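7,8-dihydro-6-hydroxymethylpterin pyrophosphokinase-dihydropteroate synthase (Plasmodium falciparum, PDB 6JWS) probably catalyses two successive steps of folate biosynthesis, pyrophosphorylation of 6-hydroxymethyl-7,8-dihydropterin by ATP and condensation of the product with 4-aminobenzoate to give 7,8-dihydropteroate. Local coordinates at residues E135-N138 with I139-K142; C351-N354 with K355-R359; D550-N553 with Y554-R558; Q592-H595 with V596-E599; A674-S677 with Y678-V682. The protein carries 1 engineered substitution. All blocks are in the same frame, centred on the assembly; numbering follows the deposited sequence.

Interaction 1. Residues E135-N138 with I139-K142; sequences ECNN and IIVK
The side chain of Ile140 folds back over the carbonyl of Cys136 one turn earlier, in the middle of the alpha-helix 129-148 of the pyrophosphokinase half of the enzyme. Its CG1 comes to 3.2 Å from Cys136 O, and CD1 follows along the same oxygen. Val141 repeats the pattern on the next carbonyl, its CG1 lying 3.1 Å from Asn137 O, while CG2 turns to Asn138 O. Ile139 sets CG1 beside Glu135 O at 3.5 Å. In both isoleucines CG1 stands anti to the carbonyl carbon (chi1 -63°), which directs that branch back toward the preceding turn. Beneath these contacts run the backbone bonds that fix the spacing: Ile139 N to Glu135 O, Ile140 N to Cys136 O at 3.0 Å, Val141 N to Asn137 O, and Lys142 N to Asn138 O. The helix is two-sided. Ile139 packs on Phe220 of strand 219-221 and on Phe315, a residue of the ATP pocket, and Ile140 on Val321 and His325; branched aliphatic chains suit that inner side. Asn137, Asn138 and Lys142 are exposed, as amides and a long ammonium chain can afford to be, and Glu135 has a long, weak ion pair with Lys222. Lys142 carries its charge away along an extended chain, so that what meets the earlier turn is its CB, 3.2 Å from Asn138 O.

Interaction 2. Residues C351-N354 with K355-R359; sequences CLYN and KYVSR
Lys355 lies back along the carbonyl of Cys351, one turn earlier in the alpha-helix 349-364. Its chain, bent at chi2 and chi3, brings CB and CD each to 3.4 Å from Cys351 O, so the aliphatic part rests on the helix while the ammonium group travels on past it. The same carbonyl accepts the backbone N-H of Lys355. Tyr356 follows, its N bonded to Leu352 O; CB sits between the carbonyls of Leu352 and Tyr353, and the ring swings off toward Tyr327, which its own ring meets at an inclined angle.

Val357 makes the main side-chain contact. With CG2 anti to the carbonyl carbon and CG1 anti to the backbone N (chi1 171°), it lowers CG2 onto one face of the Tyr353 ring, a CH-pi contact of 4.0 Å to the ring centroid and 25° off the ring normal. The methyl is displaced toward the phenol end, 3.7 Å from Tyr353 CZ. A beta-branched residue suits this place because it offers a methyl at the height of the ring without a long chain. The OH of Tyr353, a buried residue, is hydrogen-bonded to Tyr327 OH and Lys369 NZ, which should restrain the ring's position under that methyl. Tyr353 and Leu352 also pack on helix 327-336, joining the two helices. Ser358 ends the series: its N bonds to Asn354 O at 3.0 Å, and its hydroxyl, held between backbone N and carbonyl carbon (chi1 69°), adds a weak second bond from OG to that same oxygen at 3.3 Å.

Interaction 3. Residues D550-N553 with Y554-R558; sequences DIKN and YLEQR
Glu556 and Lys552 face each other one turn apart on the alpha-helix 547-564, which belongs to the TIM-barrel dihydropteroate synthase half. Their backbones are joined directly, Glu556 N donating to Lys552 O at 3.0 Å. Three more bonds of the same spacing accompany it, Tyr554 N to Asp550 O, Leu555 N to Ile551 O and Gln557 N to Asn553 O; that of Leu555 is the straightest, with an N-H...O angle of 170°.

The charged ends do not form a salt bridge. Lys552 NZ stays 4.3 Å from Glu556 OE2, and each has another partner: the ammonium group bonds to Val596 O and the carboxylate oxygen to Tyr600 OH. What meets instead is the methylene beside the charge, Lys552 CE lying 3.4 Å from Glu556 OE2 as the two chains pass at a slant. An attraction at this range probably still steadies both groups, and long flexible chains of opposite charge are well suited to reaching separate partners from neighbouring turns.

On the buried side the chemistry turns apolar. Ile551 and Leu555 lie side by side and point the same way, Ile551 CG2 being 4.1 Å from Leu555 CD1; Ile551 packs on His530 and Tyr597, Leu555 on Phe574 of strand 572-575. Tyr554 has CG anti to its N (chi1 172°), which carries the end of the ring away from the preceding turn toward His530, whose ring it meets edge-to-face, while Ile551 O stays at the ring's edge. Its CB remains behind between two carbonyls, 3.3 Å from Asp550 O and 3.4 Å from Ile551 O.

Interaction 4. Residues Q592-H595 with V596-E599; sequences QNIH and VYDE
His595 holds CG between its backbone N and carbonyl carbon (chi1 69°), folding the imidazole back over the next peptide, where Val596 N lies over one ring face, 3.3 Å from His595 CG. Val596, with CG1 anti to the carbonyl carbon (chi1 -60°), sends that methyl to the ring as well: a CH-pi contact of 4.2 Å from Val596 CG1 to the centroid of the His595 ring. The backbone here is a short 3-10 turn. Val596 N, Tyr597 N and Asp598 N bond to the carbonyls three residues back, those of Asn593, Ile594 and His595, and each donor stands well above its carbonyl plane. A water serves as a further link, donating to Ile594 O and to Asp598 OD1, both at 2.7 Å; a short acidic side chain at the turn's end suits this bridge. Ile594 CD1 meets Tyr597 CD2 at 4.1 Å, the two chains nearly perpendicular. The turn lies between helix 584-592 and strand 603-604. Val596 and Tyr597 are buried and pack on helix 547-564, a valine and an aromatic ring suiting that side, whereas His595 and Asp598 are exposed; Gln592, at the end of helix 584-592, bonds to backbone carbonyls of the second subunit.

Interaction 5. Residues A674-S677 with Y678-V682; sequences ASYS and YYKKV
Tyr676 presents one ring face to Lys680, whose CG lies 3.9 Å from the ring centroid and 17° off its normal, a CH-pi contact. The lysine chain bends at chi2 (-54°), which lets it follow the ring outward: Lys680 CE comes to 3.6 Å from Tyr676 OH. A lysine suits this place because its methylenes can cover an aromatic face while the ammonium group continues beyond it. The hydroxyl of Tyr676 is bonded to Leu591 O, tying the end of helix 657-680 to the end of helix 584-592.

This is the helix's last turn, closed by a Schellman motif. Lys681 takes a positive phi of 69°, and the chain turns back so that Val682 N bonds to Ser677 O at 2.9 Å. That reversal also brings Val682 CG2 to 3.7 Å from Ser677 CB, the apolar contact across the end of the helix. Small Ser677 permits the approach, and its OG bonds to Ile673 O within the helix; both residues pack on Ile604 of strand 603-604. Tyr679 CD2 lies 3.2 Å from Ser675 O, which also accepts the N-H of Tyr679. Ser675 OG bonds to Ser675 OG of the second subunit, and Tyr676 and Tyr679 pack on Tyr679 and Tyr676 of that subunit.

The chemistry thus divides by role: backbone bonds close the helix, a methylene of Lys680 covers one face of Tyr676, and the hydroxyl of Tyr676 reaches a neighbouring helix, that of Ser675 the second subunit, while that of Ser677 stays within the helix.

Interactions 1 and 2 are surface contacts on separate helices, about 21 Å apart between centres and not touching; interaction 1 borders the ATP pocket, while interaction 2 packs against helix 327-336. Interactions 3, 4 and 5 are partly buried and form a connected group. The turn 592-599 stands in the middle: Lys552 of interaction 3 reaches Val596 O, and Tyr597 packs on the same helix, while Ile594 touches Lys680 and Tyr676 of interaction 5. Aliphatic branches on carbonyls dominate interaction 1, methyl or methylene on aromatic rings marks interactions 2, 4 and 5, and charged chains with outside partners distinguish interaction 3. Interaction 5, and Gln592 of interaction 4, also reach the second subunit.

Interaction 1. Residues E135-N138 with I139-K142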
loop_
_atom_site.group_PDB
_atom_site.type_symbol
_atom_site.label_atom_id
_atom_site.label_comp_id
_atom_site.label_asym_id
_atom_site.label_seq_id
_atom_site.Cartn_x
_atom_site.Cartn_y
_atom_site.Cartn_z
ATOM N N GLU B 135 26.940 35.692 25.943
ATOM C CA GLU B 135 28.201 35.200 25.398
ATOM C C GLU B 135 27.943 34.221 24.245
ATOM O O GLU B 135 28.580 34.318 23.194
ATOM C CB GLU B 135 29.088 34.578 26.481
ATOM C CG GLU B 135 29.407 35.503 27.641
ATOM C CD GLU B 135 30.506 36.533 27.425
ATOM O OE1 GLU B 135 31.077 36.583 26.316
ATOM O OE2 GLU B 135 30.802 37.280 28.382
ATOM N N CYS B 136 26.980 33.302 24.424
ATOM C CA CYS B 136 26.647 32.346 23.371
ATOM C C CYS B 136 26.097 33.084 22.147
ATOM O O CYS B 136 26.480 32.788 21.007
ATOM C CB CYS B 136 25.690 31.248 23.848
ATOM S SG CYS B 136 26.318 30.251 25.234
ATOM N N ASN B 137 25.213 34.067 22.378
ATOM C CA ASN B 137 24.642 34.795 21.251
ATOM C C ASN B 137 25.767 35.459 20.460
ATOM O O ASN B 137 25.754 35.457 19.234
ATOM C CB ASN B 137 23.554 35.793 21.662
ATOM C CG ASN B 137 22.266 35.160 22.153
ATOM O OD1 ASN B 137 21.407 35.853 22.694
ATOM N ND2 ASN B 137 22.113 33.854 21.982
ATOM N N ASN B 138 26.755 35.996 21.183
ATOM C CA ASN B 138 27.879 36.666 20.560
ATOM C C ASN B 138 28.586 35.710 19.610
ATOM O O ASN B 138 28.855 36.064 18.462
ATOM C CB ASN B 138 28.841 37.265 21.591
ATOM C CG ASN B 138 30.148 37.717 20.970
ATOM O OD1 ASN B 138 31.214 37.240 21.348
ATOM N ND2 ASN B 138 30.079 38.613 20.000
ATOM N N ILE B 139 28.878 34.497 20.097
ATOM C CA ILE B 139 29.576 33.514 19.283
ATOM C C ILE B 139 28.760 33.226 18.025
ATOM O O ILE B 139 29.325 33.077 16.942
ATOM C CB ILE B 139 29.884 32.228 20.077
ATOM C CG1 ILE B 139 30.832 32.487 21.256
ATOM C CG2 ILE B 139 30.393 31.127 19.148
ATOM C CD1 ILE B 139 32.214 32.998 20.868
ATOM N N ILE B 140 27.430 33.159 18.183
ATOM C CA ILE B 140 26.545 32.769 17.097
ATOM C C ILE B 140 26.552 33.856 16.028
ATOM O O ILE B 140 26.696 33.538 14.845
ATOM C CB ILE B 140 25.120 32.420 17.593
ATOM C CG1 ILE B 140 25.139 31.212 18.542
ATOM C CG2 ILE B 140 24.170 32.203 16.416
ATOM C CD1 ILE B 140 23.831 30.955 19.276
ATOM N N VAL B 141 26.421 35.128 16.450
ATOM C CA VAL B 141 26.349 36.224 15.487
ATOM C C VAL B 141 27.699 36.365 14.781
ATOM O O VAL B 141 27.750 36.607 13.576
ATOM C CB VAL B 141 25.813 37.560 16.061
ATOM C CG1 VAL B 141 24.666 37.387 17.044
ATOM C CG2 VAL B 141 26.896 38.443 16.650
ATOM N N LYS B 142 28.783 36.153 15.542
ATOM C CA LYS B 142 30.144 36.229 15.035
ATOM C C LYS B 142 30.392 35.133 13.995
ATOM O O LYS B 142 31.059 35.374 12.990
ATOM C CB LYS B 142 31.133 36.160 16.203
ATOM C CG LYS B 142 32.607 36.224 15.828
ATOM C CD LYS B 142 33.531 35.620 16.868
ATOM C CE LYS B 142 34.915 35.332 16.320
ATOM N NZ LYS B 142 35.767 34.635 17.312
#

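Interaction 2. Residues C351-N354 with K355-R359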
loop_
_atom_site.group_PDB
_atom_site.type_symbol
_atom_site.label_atom_id
_atom_site.label_comp_id
_atom_site.label_asym_id
_atom_site.label_seq_id
_atom_site.Cartn_x
_atom_site.Cartn_y
_atom_site.Cartn_z
ATOM N N CYS B 351 10.504 19.466 24.444
ATOM C CA CYS B 351 9.691 20.612 24.064
ATOM C C CYS B 351 10.434 21.511 23.079
ATOM O O CYS B 351 9.817 21.962 22.116
ATOM C CB CYS B 351 9.184 21.396 25.270
ATOM S SG CYS B 351 7.845 20.549 26.157
ATOM N N LEU B 352 11.747 21.722 23.294
ATOM C CA LEU B 352 12.596 22.500 22.394
ATOM C C LEU B 352 12.689 21.797 21.044
ATOM O O LEU B 352 12.635 22.437 19.993
ATOM C CB LEU B 352 14.005 22.694 22.983
ATOM C CG LEU B 352 14.126 23.610 24.208
ATOM C CD1 LEU B 352 15.532 23.600 24.783
ATOM C CD2 LEU B 352 13.712 25.051 23.890
ATOM N N TYR B 353 12.847 20.465 21.076
ATOM C CA TYR B 353 12.879 19.729 19.827
ATOM C C TYR B 353 11.578 19.953 19.047
ATOM O O TYR B 353 11.635 20.273 17.862
ATOM C CB TYR B 353 13.210 18.250 20.044
ATOM C CG TYR B 353 13.060 17.450 18.774
ATOM C CD1 TYR B 353 14.093 17.395 17.858
ATOM C CD2 TYR B 353 11.864 16.814 18.462
ATOM C CE1 TYR B 353 13.961 16.708 16.665
ATOM C CE2 TYR B 353 11.716 16.106 17.281
ATOM C CZ TYR B 353 12.766 16.070 16.381
ATOM O OH TYR B 353 12.643 15.403 15.204
ATOM N N ASN B 354 10.416 19.752 19.696
ATOM C CA ASN B 354 9.118 19.825 19.026
ATOM C C ASN B 354 8.883 21.232 18.473
ATOM O O ASN B 354 8.293 21.398 17.416
ATOM C CB ASN B 354 7.940 19.466 19.947
ATOM C CG ASN B 354 7.829 17.993 20.289
ATOM O OD1 ASN B 354 8.327 17.138 19.559
ATOM N ND2 ASN B 354 7.169 17.674 21.395
ATOM N N LYS B 355 9.347 22.250 19.205
ATOM C CA LYS B 355 9.098 23.629 18.825
ATOM C C LYS B 355 9.919 23.963 17.589
ATOM O O LYS B 355 9.444 24.675 16.706
ATOM C CB LYS B 355 9.368 24.580 19.997
ATOM C CG LYS B 355 8.147 24.872 20.868
ATOM C CD LYS B 355 8.429 25.011 22.359
ATOM C CE LYS B 355 8.706 26.432 22.817
ATOM N NZ LYS B 355 9.325 26.477 24.169
ATOM N N TYR B 356 11.134 23.414 17.520
ATOM C CA TYR B 356 11.993 23.636 16.374
ATOM C C TYR B 356 11.340 23.057 15.115
ATOM O O TYR B 356 11.347 23.688 14.064
ATOM C CB TYR B 356 13.364 23.018 16.651
ATOM C CG TYR B 356 14.472 23.545 15.782
ATOM C CD1 TYR B 356 14.544 23.224 14.435
ATOM C CD2 TYR B 356 15.460 24.361 16.318
ATOM C CE1 TYR B 356 15.549 23.738 13.631
ATOM C CE2 TYR B 356 16.482 24.876 15.530
ATOM C CZ TYR B 356 16.518 24.565 14.183
ATOM O OH TYR B 356 17.541 25.045 13.419
ATOM N N VAL B 357 10.791 21.838 15.238
ATOM C CA VAL B 357 10.178 21.152 14.116
ATOM C C VAL B 357 8.983 21.971 13.632
ATOM O O VAL B 357 8.837 22.207 12.434
ATOM C CB VAL B 357 9.752 19.707 14.466
ATOM C CG1 VAL B 357 8.904 19.083 13.355
ATOM C CG2 VAL B 357 10.947 18.822 14.795
ATOM N N SER B 358 8.121 22.375 14.568
ATOM C CA SER B 358 6.867 22.981 14.162
ATOM C C SER B 358 7.079 24.417 13.670
ATOM O O SER B 358 6.407 24.858 12.743
ATOM C CB SER B 358 5.804 22.844 15.214
ATOM O OG SER B 358 6.119 23.632 16.332
ATOM N N ARG B 359 8.084 25.108 14.211
ATOM C CA ARG B 359 8.420 26.424 13.697
ATOM C C ARG B 359 9.064 26.346 12.312
ATOM O O ARG B 359 8.834 27.231 11.499
ATOM C CB ARG B 359 9.229 27.223 14.720
ATOM C CG ARG B 359 8.345 28.082 15.606
ATOM C CD ARG B 359 8.636 28.007 17.081
ATOM N NE ARG B 359 10.018 28.322 17.379
ATOM C CZ ARG B 359 10.447 28.791 18.552
ATOM N NH1 ARG B 359 9.589 29.021 19.536
ATOM N NH2 ARG B 359 11.734 29.027 18.736
#

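Interaction 3. Residues D550-N553 with Y554-R558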
loop_
_atom_site.group_PDB
_atom_site.type_symbol
_atom_site.label_atom_id
_atom_site.label_comp_id
_atom_site.label_asym_id
_atom_site.label_seq_id
_atom_site.Cartn_x
_atom_site.Cartn_y
_atom_site.Cartn_z
ATOM N N ASP B 550 2.024 -3.333 25.430
ATOM C CA ASP B 550 2.792 -4.169 26.348
ATOM C C ASP B 550 4.099 -4.634 25.688
ATOM O O ASP B 550 5.167 -4.526 26.291
ATOM C CB ASP B 550 1.969 -5.353 26.877
ATOM C CG ASP B 550 0.787 -4.939 27.758
ATOM O OD1 ASP B 550 0.762 -3.754 28.216
ATOM O OD2 ASP B 550 -0.124 -5.792 27.963
ATOM N N ILE B 551 4.005 -5.104 24.431
ATOM C CA ILE B 551 5.146 -5.618 23.684
ATOM C C ILE B 551 6.115 -4.482 23.344
ATOM O O ILE B 551 7.302 -4.586 23.628
ATOM C CB ILE B 551 4.654 -6.440 22.471
ATOM C CG1 ILE B 551 4.091 -7.799 22.924
ATOM C CG2 ILE B 551 5.734 -6.599 21.418
ATOM C CD1 ILE B 551 3.113 -8.408 21.954
ATOM N N LYS B 552 5.599 -3.359 22.821
ATOM C CA LYS B 552 6.384 -2.153 22.593
ATOM C C LYS B 552 7.121 -1.708 23.858
ATOM O O LYS B 552 8.336 -1.436 23.820
ATOM C CB LYS B 552 5.513 -1.005 22.057
ATOM C CG LYS B 552 6.289 0.221 21.600
ATOM C CD LYS B 552 5.474 1.444 21.184
ATOM C CE LYS B 552 6.391 2.644 21.046
ATOM N NZ LYS B 552 5.834 3.707 20.173
ATOM N N ASN B 553 6.386 -1.584 24.973
ATOM C CA ASN B 553 7.001 -1.130 26.226
ATOM C C ASN B 553 8.075 -2.116 26.686
ATOM O O ASN B 553 9.130 -1.707 27.131
ATOM C CB ASN B 553 5.983 -0.816 27.332
ATOM C CG ASN B 553 5.182 0.439 27.033
ATOM O OD1 ASN B 553 5.734 1.391 26.477
ATOM N ND2 ASN B 553 3.891 0.446 27.366
ATOM N N TYR B 554 7.828 -3.420 26.548
ATOM C CA TYR B 554 8.819 -4.431 26.886
ATOM C C TYR B 554 10.135 -4.242 26.116
ATOM O O TYR B 554 11.202 -4.196 26.718
ATOM C CB TYR B 554 8.221 -5.825 26.679
ATOM C CG TYR B 554 9.210 -6.950 26.808
ATOM C CD1 TYR B 554 9.949 -7.369 25.705
ATOM C CD2 TYR B 554 9.396 -7.621 28.027
ATOM C CE1 TYR B 554 10.866 -8.405 25.809
ATOM C CE2 TYR B 554 10.277 -8.692 28.131
ATOM C CZ TYR B 554 11.004 -9.084 27.020
ATOM O OH TYR B 554 11.915 -10.100 27.098
ATOM N N LEU B 555 10.059 -4.118 24.789
ATOM C CA LEU B 555 11.207 -3.930 23.911
ATOM C C LEU B 555 11.964 -2.641 24.232
ATOM O O LEU B 555 13.195 -2.638 24.233
ATOM C CB LEU B 555 10.722 -3.977 22.448
ATOM C CG LEU B 555 10.208 -5.360 22.032
ATOM C CD1 LEU B 555 9.573 -5.340 20.639
ATOM C CD2 LEU B 555 11.340 -6.392 22.091
ATOM N N GLU B 556 11.226 -1.558 24.522
ATOM C CA GLU B 556 11.827 -0.282 24.888
ATOM C C GLU B 556 12.570 -0.404 26.218
ATOM O O GLU B 556 13.678 0.131 26.360
ATOM C CB GLU B 556 10.764 0.821 24.980
ATOM C CG GLU B 556 10.248 1.253 23.605
ATOM C CD GLU B 556 9.111 2.273 23.677
ATOM O OE1 GLU B 556 8.197 2.089 24.495
ATOM O OE2 GLU B 556 9.131 3.247 22.917
ATOM N N GLN B 557 11.985 -1.130 27.183
ATOM C CA GLN B 557 12.699 -1.376 28.431
ATOM C C GLN B 557 14.002 -2.140 28.156
ATOM O O GLN B 557 15.049 -1.789 28.694
ATOM C CB GLN B 557 11.768 -1.895 29.551
ATOM C CG GLN B 557 10.871 -0.803 30.161
ATOM C CD GLN B 557 9.706 -1.200 31.064
ATOM O OE1 GLN B 557 8.571 -0.723 30.893
ATOM N NE2 GLN B 557 9.958 -2.054 32.055
ATOM N N ARG B 558 13.970 -3.141 27.260
ATOM C CA ARG B 558 15.185 -3.895 26.957
ATOM C C ARG B 558 16.246 -3.012 26.297
ATOM O O ARG B 558 17.438 -3.099 26.626
ATOM C CB ARG B 558 14.931 -5.098 26.036
ATOM C CG ARG B 558 14.048 -6.171 26.641
ATOM C CD ARG B 558 14.594 -6.506 28.013
ATOM N NE ARG B 558 15.827 -7.266 28.010
ATOM C CZ ARG B 558 16.608 -7.425 29.075
ATOM N NH1 ARG B 558 16.321 -6.819 30.215
ATOM N NH2 ARG B 558 17.713 -8.148 28.981
#

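Interaction 4. Residues Q592-H595 with V596-E599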
loop_
_atom_site.group_PDB
_atom_site.type_symbol
_atom_site.label_atom_id
_atom_site.label_comp_id
_atom_site.label_asym_id
_atom_site.label_seq_id
_atom_site.Cartn_x
_atom_site.Cartn_y
_atom_site.Cartn_z
ATOM N N GLN B 592 -1.257 -5.188 12.155
ATOM C CA GLN B 592 -2.128 -4.054 11.856
ATOM C C GLN B 592 -1.587 -2.787 12.516
ATOM O O GLN B 592 -1.792 -1.690 11.995
ATOM C CB GLN B 592 -3.563 -4.283 12.332
ATOM C CG GLN B 592 -4.258 -5.390 11.561
ATOM C CD GLN B 592 -5.626 -5.697 12.128
ATOM O OE1 GLN B 592 -5.879 -5.480 13.303
ATOM N NE2 GLN B 592 -6.521 -6.212 11.298
ATOM N N ASN B 593 -0.847 -2.963 13.625
ATOM C CA ASN B 593 -0.418 -1.855 14.460
ATOM C C ASN B 593 1.093 -1.668 14.411
ATOM O O ASN B 593 1.694 -1.155 15.362
ATOM C CB ASN B 593 -0.950 -2.036 15.880
ATOM C CG ASN B 593 -2.439 -1.765 15.923
ATOM O OD1 ASN B 593 -2.859 -0.611 15.945
ATOM N ND2 ASN B 593 -3.240 -2.807 15.871
ATOM N N ILE B 594 1.698 -2.069 13.291
ATOM C CA ILE B 594 3.140 -2.034 13.137
ATOM C C ILE B 594 3.660 -0.592 13.107
ATOM O O ILE B 594 4.841 -0.346 13.346
ATOM C CB ILE B 594 3.557 -2.883 11.913
ATOM C CG1 ILE B 594 4.955 -3.486 12.052
ATOM C CG2 ILE B 594 3.393 -2.104 10.611
ATOM C CD1 ILE B 594 5.116 -4.444 13.226
ATOM N N HIS B 595 2.776 0.377 12.842
ATOM C CA HIS B 595 3.162 1.773 12.748
ATOM C C HIS B 595 3.783 2.255 14.058
ATOM O O HIS B 595 4.560 3.222 14.062
ATOM C CB HIS B 595 1.957 2.627 12.310
ATOM C CG HIS B 595 0.900 2.718 13.366
ATOM N ND1 HIS B 595 -0.156 1.803 13.445
ATOM C CD2 HIS B 595 0.753 3.575 14.405
ATOM C CE1 HIS B 595 -0.910 2.094 14.488
ATOM N NE2 HIS B 595 -0.367 3.172 15.101
ATOM N N VAL B 596 3.466 1.574 15.179
ATOM C CA VAL B 596 4.002 2.031 16.457
ATOM C C VAL B 596 5.529 1.897 16.499
ATOM O O VAL B 596 6.136 2.443 17.425
ATOM C CB VAL B 596 3.345 1.350 17.670
ATOM C CG1 VAL B 596 1.833 1.571 17.766
ATOM C CG2 VAL B 596 3.765 -0.121 17.835
ATOM N N TYR B 597 6.137 1.224 15.494
ATOM C CA TYR B 597 7.591 1.040 15.384
ATOM C C TYR B 597 8.233 1.971 14.346
ATOM O O TYR B 597 9.369 1.731 13.936
ATOM C CB TYR B 597 7.995 -0.437 15.188
ATOM C CG TYR B 597 7.561 -1.312 16.343
ATOM C CD1 TYR B 597 8.280 -1.349 17.538
ATOM C CD2 TYR B 597 6.391 -2.054 16.281
ATOM C CE1 TYR B 597 7.860 -2.104 18.629
ATOM C CE2 TYR B 597 5.955 -2.804 17.363
ATOM C CZ TYR B 597 6.688 -2.836 18.539
ATOM O OH TYR B 597 6.250 -3.574 19.604
ATOM N N ASP B 598 7.530 3.044 13.959
ATOM C CA ASP B 598 7.946 3.911 12.864
ATOM C C ASP B 598 9.258 4.625 13.196
ATOM O O ASP B 598 9.953 5.058 12.290
ATOM C CB ASP B 598 6.874 4.959 12.502
ATOM C CG ASP B 598 5.761 4.430 11.607
ATOM O OD1 ASP B 598 5.866 3.270 11.127
ATOM O OD2 ASP B 598 4.781 5.175 11.401
ATOM N N GLU B 599 9.592 4.740 14.485
ATOM C CA GLU B 599 10.824 5.379 14.914
ATOM C C GLU B 599 11.955 4.380 15.125
ATOM O O GLU B 599 13.061 4.800 15.471
ATOM C CB GLU B 599 10.631 6.004 16.299
ATOM C CG GLU B 599 9.471 6.971 16.372
ATOM C CD GLU B 599 9.749 8.258 15.621
ATOM O OE1 GLU B 599 10.628 9.027 16.069
ATOM O OE2 GLU B 599 9.093 8.470 14.577
HETATM O O HOH W 1 6.776 0.815 11.864
#

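Interaction 5. Residues A674-S677 with Y678-V682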
loop_
_atom_site.group_PDB
_atom_site.type_symbol
_atom_site.label_atom_id
_atom_site.label_comp_id
_atom_site.label_asym_id
_atom_site.label_seq_id
_atom_site.Cartn_x
_atom_site.Cartn_y
_atom_site.Cartn_z
ATOM N N ALA B 674 5.024 -9.795 2.909
ATOM C CA ALA B 674 6.182 -9.098 2.352
ATOM C C ALA B 674 5.764 -7.757 1.741
ATOM O O ALA B 674 6.459 -6.756 1.928
ATOM C CB ALA B 674 6.907 -9.956 1.336
ATOM N N SER B 675 4.623 -7.748 1.030
ATOM C CA SER B 675 4.120 -6.545 0.361
ATOM C C SER B 675 3.723 -5.494 1.387
ATOM O O SER B 675 4.102 -4.332 1.258
ATOM C CB SER B 675 2.921 -6.833 -0.504
ATOM O OG SER B 675 3.278 -7.793 -1.467
ATOM N N TYR B 676 2.896 -5.939 2.341
ATOM C CA TYR B 676 2.464 -5.136 3.469
ATOM C C TYR B 676 3.688 -4.532 4.163
ATOM O O TYR B 676 3.725 -3.332 4.417
ATOM C CB TYR B 676 1.617 -5.988 4.423
ATOM C CG TYR B 676 1.114 -5.214 5.615
ATOM C CD1 TYR B 676 0.110 -4.266 5.455
ATOM C CD2 TYR B 676 1.624 -5.441 6.894
ATOM C CE1 TYR B 676 -0.362 -3.540 6.530
ATOM C CE2 TYR B 676 1.143 -4.740 7.991
ATOM C CZ TYR B 676 0.163 -3.782 7.800
ATOM O OH TYR B 676 -0.326 -3.067 8.847
ATOM N N SER B 677 4.711 -5.360 4.396
ATOM C CA SER B 677 5.931 -4.961 5.098
ATOM C C SER B 677 6.682 -3.896 4.316
ATOM O O SER B 677 7.207 -2.950 4.904
ATOM C CB SER B 677 6.842 -6.153 5.309
ATOM O OG SER B 677 6.257 -7.040 6.256
ATOM N N TYR B 678 6.752 -4.106 2.991
ATOM C CA TYR B 678 7.354 -3.154 2.079
ATOM C C TYR B 678 6.667 -1.791 2.208
ATOM O O TYR B 678 7.333 -0.747 2.313
ATOM C CB TYR B 678 7.279 -3.657 0.635
ATOM C CG TYR B 678 7.732 -2.593 -0.333
ATOM C CD1 TYR B 678 9.081 -2.421 -0.616
ATOM C CD2 TYR B 678 6.824 -1.706 -0.886
ATOM C CE1 TYR B 678 9.510 -1.418 -1.467
ATOM C CE2 TYR B 678 7.234 -0.693 -1.730
ATOM C CZ TYR B 678 8.580 -0.555 -2.022
ATOM O OH TYR B 678 9.000 0.458 -2.831
ATOM N N TYR B 679 5.326 -1.791 2.203
ATOM C CA TYR B 679 4.614 -0.517 2.282
ATOM C C TYR B 679 4.682 0.109 3.670
ATOM O O TYR B 679 4.574 1.326 3.789
ATOM C CB TYR B 679 3.160 -0.627 1.834
ATOM C CG TYR B 679 3.061 -0.805 0.351
ATOM C CD1 TYR B 679 3.568 0.154 -0.500
ATOM C CD2 TYR B 679 2.485 -1.936 -0.196
ATOM C CE1 TYR B 679 3.506 -0.004 -1.871
ATOM C CE2 TYR B 679 2.410 -2.111 -1.563
ATOM C CZ TYR B 679 2.925 -1.140 -2.401
ATOM O OH TYR B 679 2.867 -1.310 -3.755
ATOM N N LYS B 680 4.839 -0.722 4.701
ATOM C CA LYS B 680 4.941 -0.233 6.071
ATOM C C LYS B 680 6.391 0.106 6.410
ATOM O O LYS B 680 6.659 0.572 7.510
ATOM C CB LYS B 680 4.363 -1.261 7.058
ATOM C CG LYS B 680 2.841 -1.335 7.068
ATOM C CD LYS B 680 2.199 0.019 7.309
ATOM C CE LYS B 680 0.683 0.050 7.330
ATOM N NZ LYS B 680 0.184 1.205 8.143
ATOM N N LYS B 681 7.311 -0.191 5.484
ATOM C CA LYS B 681 8.720 0.178 5.579
ATOM C C LYS B 681 9.440 -0.599 6.681
ATOM O O LYS B 681 10.412 -0.099 7.242
ATOM C CB LYS B 681 8.888 1.691 5.706
ATOM C CG LYS B 681 8.255 2.475 4.558
ATOM C CD LYS B 681 8.430 3.969 4.644
ATOM C CE LYS B 681 8.303 4.623 3.279
ATOM N NZ LYS B 681 7.767 5.994 3.423
ATOM N N VAL B 682 8.982 -1.830 6.945
ATOM C CA VAL B 682 9.676 -2.755 7.820
ATOM C C VAL B 682 11.124 -2.884 7.331
ATOM O O VAL B 682 11.372 -3.054 6.146
ATOM C CB VAL B 682 8.964 -4.121 7.826
ATOM C CG1 VAL B 682 9.701 -5.118 8.703
ATOM C CG2 VAL B 682 7.516 -3.979 8.251
#